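PDB 7CLU: methyltransferase domain-containing protein from Serratia marcescens, which is an O-methyltransferase of prodigiosin synthesis that probably transfers a methyl group from S-adenosyl-L-methionine to a pathway intermediate. Local coordinates for residues 276-281 with 286-291; 325-328 with 332-335. All coordinates share one frame; numbering follows the deposited sequence.

Contact 1 (276-281 with 286-291)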
loop_
_atom_site.group_PDB
_atom_site.type_symbol
_atom_site.label_atom_id
_atom_site.label_comp_id
_atom_site.label_asym_id
_atom_site.label_seq_id
_atom_site.Cartn_x
_atom_site.Cartn_y
_atom_site.Cartn_z
ATOM N N THR A 276 -18.295 -8.661 -9.276
ATOM C CA THR A 276 -17.712 -7.381 -9.691
ATOM C C THR A 276 -16.821 -7.668 -10.896
ATOM O O THR A 276 -15.603 -7.821 -10.752
ATOM C CB THR A 276 -16.893 -6.719 -8.577
ATOM O OG1 THR A 276 -15.829 -7.603 -8.160
ATOM C CG2 THR A 276 -17.781 -6.367 -7.388
ATOM N N PRO A 277 -17.384 -7.737 -12.097
ATOM C CA PRO A 277 -16.579 -8.131 -13.260
ATOM C C PRO A 277 -15.592 -7.057 -13.679
ATOM O O PRO A 277 -15.791 -5.859 -13.452
ATOM C CB PRO A 277 -17.623 -8.360 -14.359
ATOM C CG PRO A 277 -18.945 -8.518 -13.614
ATOM C CD PRO A 277 -18.824 -7.669 -12.401
ATOM N N LEU A 278 -14.523 -7.510 -14.323
ATOM C CA LEU A 278 -13.741 -6.618 -15.162
ATOM C C LEU A 278 -14.610 -6.088 -16.295
ATOM O O LEU A 278 -15.568 -6.735 -16.726
ATOM C CB LEU A 278 -12.535 -7.356 -15.733
ATOM C CG LEU A 278 -11.641 -8.001 -14.671
ATOM C CD1 LEU A 278 -10.676 -8.985 -15.289
ATOM C CD2 LEU A 278 -10.914 -6.905 -13.946
ATOM N N ASN A 279 -14.246 -4.920 -16.810
ATOM C CA ASN A 279 -15.033 -4.308 -17.872
ATOM C C ASN A 279 -14.824 -5.063 -19.193
ATOM O O ASN A 279 -14.145 -6.094 -19.262
ATOM C CB ASN A 279 -14.694 -2.819 -18.000
ATOM C CG ASN A 279 -13.218 -2.567 -18.263
ATOM O OD1 ASN A 279 -12.518 -3.411 -18.826
ATOM N ND2 ASN A 279 -12.734 -1.389 -17.856
ATOM N N GLU A 280 -15.411 -4.509 -20.255
ATOM C CA GLU A 280 -15.561 -5.228 -21.520
ATOM C C GLU A 280 -14.218 -5.581 -22.156
ATOM O O GLU A 280 -14.050 -6.686 -22.688
ATOM C CB GLU A 280 -16.409 -4.389 -22.479
ATOM C CG GLU A 280 -16.640 -5.027 -23.841
ATOM C CD GLU A 280 -17.989 -4.656 -24.435
ATOM O OE1 GLU A 280 -18.196 -3.458 -24.742
ATOM O OE2 GLU A 280 -18.833 -5.566 -24.601
ATOM N N ASP A 281 -13.255 -4.658 -22.136
ATOM C CA ASP A 281 -11.925 -4.923 -22.675
ATOM C C ASP A 281 -10.915 -5.305 -21.597
ATOM O O ASP A 281 -9.704 -5.244 -21.846
ATOM C CB ASP A 281 -11.408 -3.717 -23.462
ATOM C CG ASP A 281 -11.123 -2.511 -22.576
ATOM O OD1 ASP A 281 -11.673 -2.428 -21.451
ATOM O OD2 ASP A 281 -10.353 -1.630 -23.026
ATOM N N GLU A 286 -10.073 -0.291 -11.631
ATOM C CA GLU A 286 -8.765 -0.433 -11.007
ATOM C C GLU A 286 -8.812 -1.362 -9.802
ATOM O O GLU A 286 -8.027 -2.314 -9.711
ATOM C CB GLU A 286 -8.213 0.928 -10.600
ATOM C CG GLU A 286 -6.798 0.828 -10.058
ATOM C CD GLU A 286 -6.156 2.176 -9.897
ATOM O OE1 GLU A 286 -6.595 3.124 -10.577
ATOM O OE2 GLU A 286 -5.212 2.286 -9.088
ATOM N N PHE A 287 -9.727 -1.109 -8.865
ATOM C CA PHE A 287 -9.737 -1.936 -7.665
ATOM C C PHE A 287 -9.970 -3.406 -8.006
ATOM O O PHE A 287 -9.302 -4.291 -7.452
ATOM C CB PHE A 287 -10.785 -1.453 -6.668
ATOM C CG PHE A 287 -10.817 -2.284 -5.430
ATOM C CD1 PHE A 287 -9.698 -2.344 -4.605
ATOM C CD2 PHE A 287 -11.922 -3.065 -5.127
ATOM C CE1 PHE A 287 -9.689 -3.138 -3.474
ATOM C CE2 PHE A 287 -11.922 -3.860 -3.995
ATOM C CZ PHE A 287 -10.799 -3.900 -3.170
ATOM N N THR A 288 -10.885 -3.685 -8.940
ATOM C CA THR A 288 -11.154 -5.068 -9.347
ATOM C C THR A 288 -9.944 -5.717 -9.998
ATOM O O THR A 288 -9.672 -6.904 -9.777
ATOM C CB THR A 288 -12.336 -5.115 -10.317
ATOM O OG1 THR A 288 -13.422 -4.375 -9.767
ATOM C CG2 THR A 288 -12.771 -6.574 -10.562
ATOM N N ALA A 289 -9.232 -4.968 -10.843
ATOM C CA ALA A 289 -7.996 -5.478 -11.415
ATOM C C ALA A 289 -7.005 -5.864 -10.319
ATOM O O ALA A 289 -6.351 -6.914 -10.397
ATOM C CB ALA A 289 -7.401 -4.433 -12.357
ATOM N N LEU A 290 -6.895 -5.037 -9.277
ATOM C CA LEU A 290 -5.978 -5.352 -8.187
ATOM C C LEU A 290 -6.538 -6.452 -7.297
ATOM O O LEU A 290 -5.774 -7.254 -6.737
ATOM C CB LEU A 290 -5.683 -4.096 -7.368
ATOM C CG LEU A 290 -4.919 -3.041 -8.170
ATOM C CD1 LEU A 290 -4.937 -1.696 -7.473
ATOM C CD2 LEU A 290 -3.499 -3.511 -8.353
ATOM N N LEU A 291 -7.868 -6.514 -7.177
ATOM C CA LEU A 291 -8.478 -7.599 -6.428
ATOM C C LEU A 291 -8.132 -8.945 -7.054
ATOM O O LEU A 291 -7.948 -9.938 -6.342
ATOM C CB LEU A 291 -9.993 -7.418 -6.356
ATOM C CG LEU A 291 -10.598 -8.358 -5.311
ATOM C CD1 LEU A 291 -9.979 -8.045 -3.946
ATOM C CD2 LEU A 291 -12.138 -8.306 -5.280
HETATM O O HOH W 1 -14.069 -5.267 -7.467
HETATM O O HOH W 2 -15.726 -4.428 -11.196
#
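The side chain of T288 reaches across to the loop after strand 270-275 and lays its methyl group, CG2, over the backbone between T276 and L278. This is a strand-loop-helix connection in the Rossmann-like methyltransferase fold: the chain leaves the central sheet at T276, runs extended through P277 and L278, and turns back into helix 286-298. The T288 methyl comes to 3.1 Å from T276 O, a short approach of a carbon to a carbonyl oxygen, and the CD2 branch of L278 meets the same CG2 at 3.9 Å. The CB of L278 does not point at the helix, but the end of its side chain turns back to it, and CD2 also lies 4.0 Å from A289 N.

No direct hydrogen bond joins 276-281 to 286-291; two waters do that work, and both are bound by the T288 hydroxyl. With CG2 anti to the backbone N, T288 directs its methyl at the loop, while OG1, anti to the carbonyl carbon (chi1 -50°), takes up the waters. One water lies 2.6 Å from T288 OG1 and bridges it to the hydroxyl of T276. The other donates to P277 O and lies 2.7 Å from T288 OG1. A single hydroxyl thus ties two successive loop residues to the first turn of the helix.

The contact borders the S-adenosyl-L-homocysteine site and probably the catalytic centre: the T276 side chain lies about 4 Å from that of R331, which binds S-adenosyl-L-homocysteine, and about 5 Å from that of H247, the predicted proton acceptor. Elsewhere on the helix, F287 and A289 pack on M13 and A63 of the second subunit, respectively. T276 OG1, which also receives a weak hydrogen bond from W244 NE1, is 3.0 Å from its bridging water.

Contact 2 (325-328 with 332-335)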
loop_
_atom_site.group_PDB
_atom_site.type_symbol
_atom_site.label_atom_id
_atom_site.label_comp_id
_atom_site.label_asym_id
_atom_site.label_seq_id
_atom_site.Cartn_x
_atom_site.Cartn_y
_atom_site.Cartn_z
ATOM N N MET A 325 -27.538 -8.239 -15.743
ATOM C CA MET A 325 -28.503 -7.281 -15.229
ATOM C C MET A 325 -27.731 -6.284 -14.378
ATOM O O MET A 325 -27.187 -6.645 -13.327
ATOM C CB MET A 325 -29.607 -7.970 -14.429
ATOM C CG MET A 325 -30.645 -7.020 -13.879
ATOM S SD MET A 325 -32.036 -7.913 -13.185
ATOM C CE MET A 325 -32.220 -9.227 -14.397
ATOM N N LYS A 326 -27.662 -5.045 -14.848
ATOM C CA LYS A 326 -27.023 -3.981 -14.097
ATOM C C LYS A 326 -27.958 -3.501 -13.001
ATOM O O LYS A 326 -29.171 -3.410 -13.199
ATOM C CB LYS A 326 -26.659 -2.822 -15.019
ATOM C CG LYS A 326 -25.640 -3.170 -16.083
ATOM C CD LYS A 326 -25.477 -2.027 -17.064
ATOM C CE LYS A 326 -24.012 -1.728 -17.329
ATOM N NZ LYS A 326 -23.778 -0.325 -17.808
ATOM N N ILE A 327 -27.387 -3.217 -11.829
ATOM C CA ILE A 327 -28.132 -2.677 -10.699
ATOM C C ILE A 327 -27.262 -1.623 -10.023
ATOM O O ILE A 327 -26.041 -1.576 -10.208
ATOM C CB ILE A 327 -28.546 -3.767 -9.672
ATOM C CG1 ILE A 327 -27.324 -4.574 -9.214
ATOM C CG2 ILE A 327 -29.603 -4.709 -10.239
ATOM C CD1 ILE A 327 -27.565 -5.333 -7.935
ATOM N N ALA A 328 -27.904 -0.777 -9.222
ATOM C CA ALA A 328 -27.148 0.156 -8.400
ATOM C C ALA A 328 -26.234 -0.610 -7.447
ATOM O O ALA A 328 -26.521 -1.742 -7.042
ATOM C CB ALA A 328 -28.082 1.073 -7.605
ATOM N N THR A 332 -22.564 -6.539 -10.126
ATOM C CA THR A 332 -23.284 -6.782 -11.362
ATOM C C THR A 332 -23.944 -8.154 -11.254
ATOM O O THR A 332 -23.348 -9.096 -10.731
ATOM C CB THR A 332 -22.311 -6.731 -12.549
ATOM O OG1 THR A 332 -21.705 -5.436 -12.595
ATOM C CG2 THR A 332 -23.016 -6.996 -13.846
ATOM N N LEU A 333 -25.176 -8.270 -11.732
ATOM C CA LEU A 333 -25.911 -9.527 -11.630
ATOM C C LEU A 333 -25.695 -10.347 -12.896
ATOM O O LEU A 333 -25.860 -9.840 -14.014
ATOM C CB LEU A 333 -27.411 -9.276 -11.405
ATOM C CG LEU A 333 -27.866 -8.491 -10.174
ATOM C CD1 LEU A 333 -29.380 -8.548 -10.045
ATOM C CD2 LEU A 333 -27.186 -8.944 -8.865
ATOM N N ILE A 334 -25.299 -11.602 -12.725
ATOM C CA ILE A 334 -25.265 -12.558 -13.820
ATOM C C ILE A 334 -26.416 -13.527 -13.580
ATOM O O ILE A 334 -26.526 -14.109 -12.497
ATOM C CB ILE A 334 -23.904 -13.265 -13.924
ATOM C CG1 ILE A 334 -22.800 -12.210 -14.082
ATOM C CG2 ILE A 334 -23.877 -14.141 -15.126
ATOM C CD1 ILE A 334 -21.730 -12.265 -13.010
ATOM N N VAL A 335 -27.311 -13.641 -14.566
ATOM C CA VAL A 335 -28.625 -14.250 -14.392
ATOM C C VAL A 335 -28.820 -15.323 -15.453
ATOM O O VAL A 335 -28.459 -15.125 -16.618
ATOM C CB VAL A 335 -29.747 -13.192 -14.505
ATOM C CG1 VAL A 335 -31.124 -13.815 -14.285
ATOM C CG2 VAL A 335 -29.485 -12.028 -13.552
#
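L333 fills the apolar centre of this antiparallel beta hairpin, both of its methyl branches resting on I327, just beyond strand 322-326. CD2 meets I327 CD1 at 3.7 Å, and CD1 lies 3.9 Å from I327 CG2, so the isoleucine clasps the isobutyl group with both its arms; the two side chains cross at about a right angle. I327 achieves this by placing CG1 between its own backbone N and carbonyl carbon (chi1 54°) with CG2 beside the N. F156 and F160 of helix 154-163 cover I327 and L333 respectively.

M325 continues the same face of the sheet. Its CB sits 4.0 Å from L333 CB, directly across the hairpin, and the chain then runs out extended until a bend at chi3 (-40°) brings the terminal methyl alongside V335, CE to CG2 at 4.0 Å. The thioether sulfur passes near L333 CD1 on the way, so M325 bridges two residues of the facing strand.

Outward from these side chains, the backbones are joined as a hydrogen-bonded pair between M325 and L333. On its other side strand 332-337 bonds to strand 270-275, which makes it the penultimate strand of the seven-stranded methyltransferase sheet, with 322-326 at the edge. The connecting turn carries R331, a residue that binds S-adenosyl-L-homocysteine. Of the two reciprocal bonds, M325 N to L333 O is nearly straight, 2.9 Å and 170°, whereas L333 N reaches M325 O at 3.0 Å along a more bent path.

In the fold
Contact 1 closes before contact 2 opens along the chain, and their centres lie 15 Å apart. Both adjoin strand 270-275 of the central seven-stranded sheet: the loop of 276-281 leaves this strand, and strand 332-337 of contact 2 pairs antiparallel with it, with 322-326 outside. The two contacts touch directly, P277 CD packing on T332 CB at 3.6 Å. R331, which binds S-adenosyl-L-homocysteine, belongs to the hairpin turn of contact 2 yet lies close to T276 of contact 1. The pair therefore connects the dimer-facing helix 286-298, through its preceding loop, to the antiparallel end of the sheet beside the cofactor site.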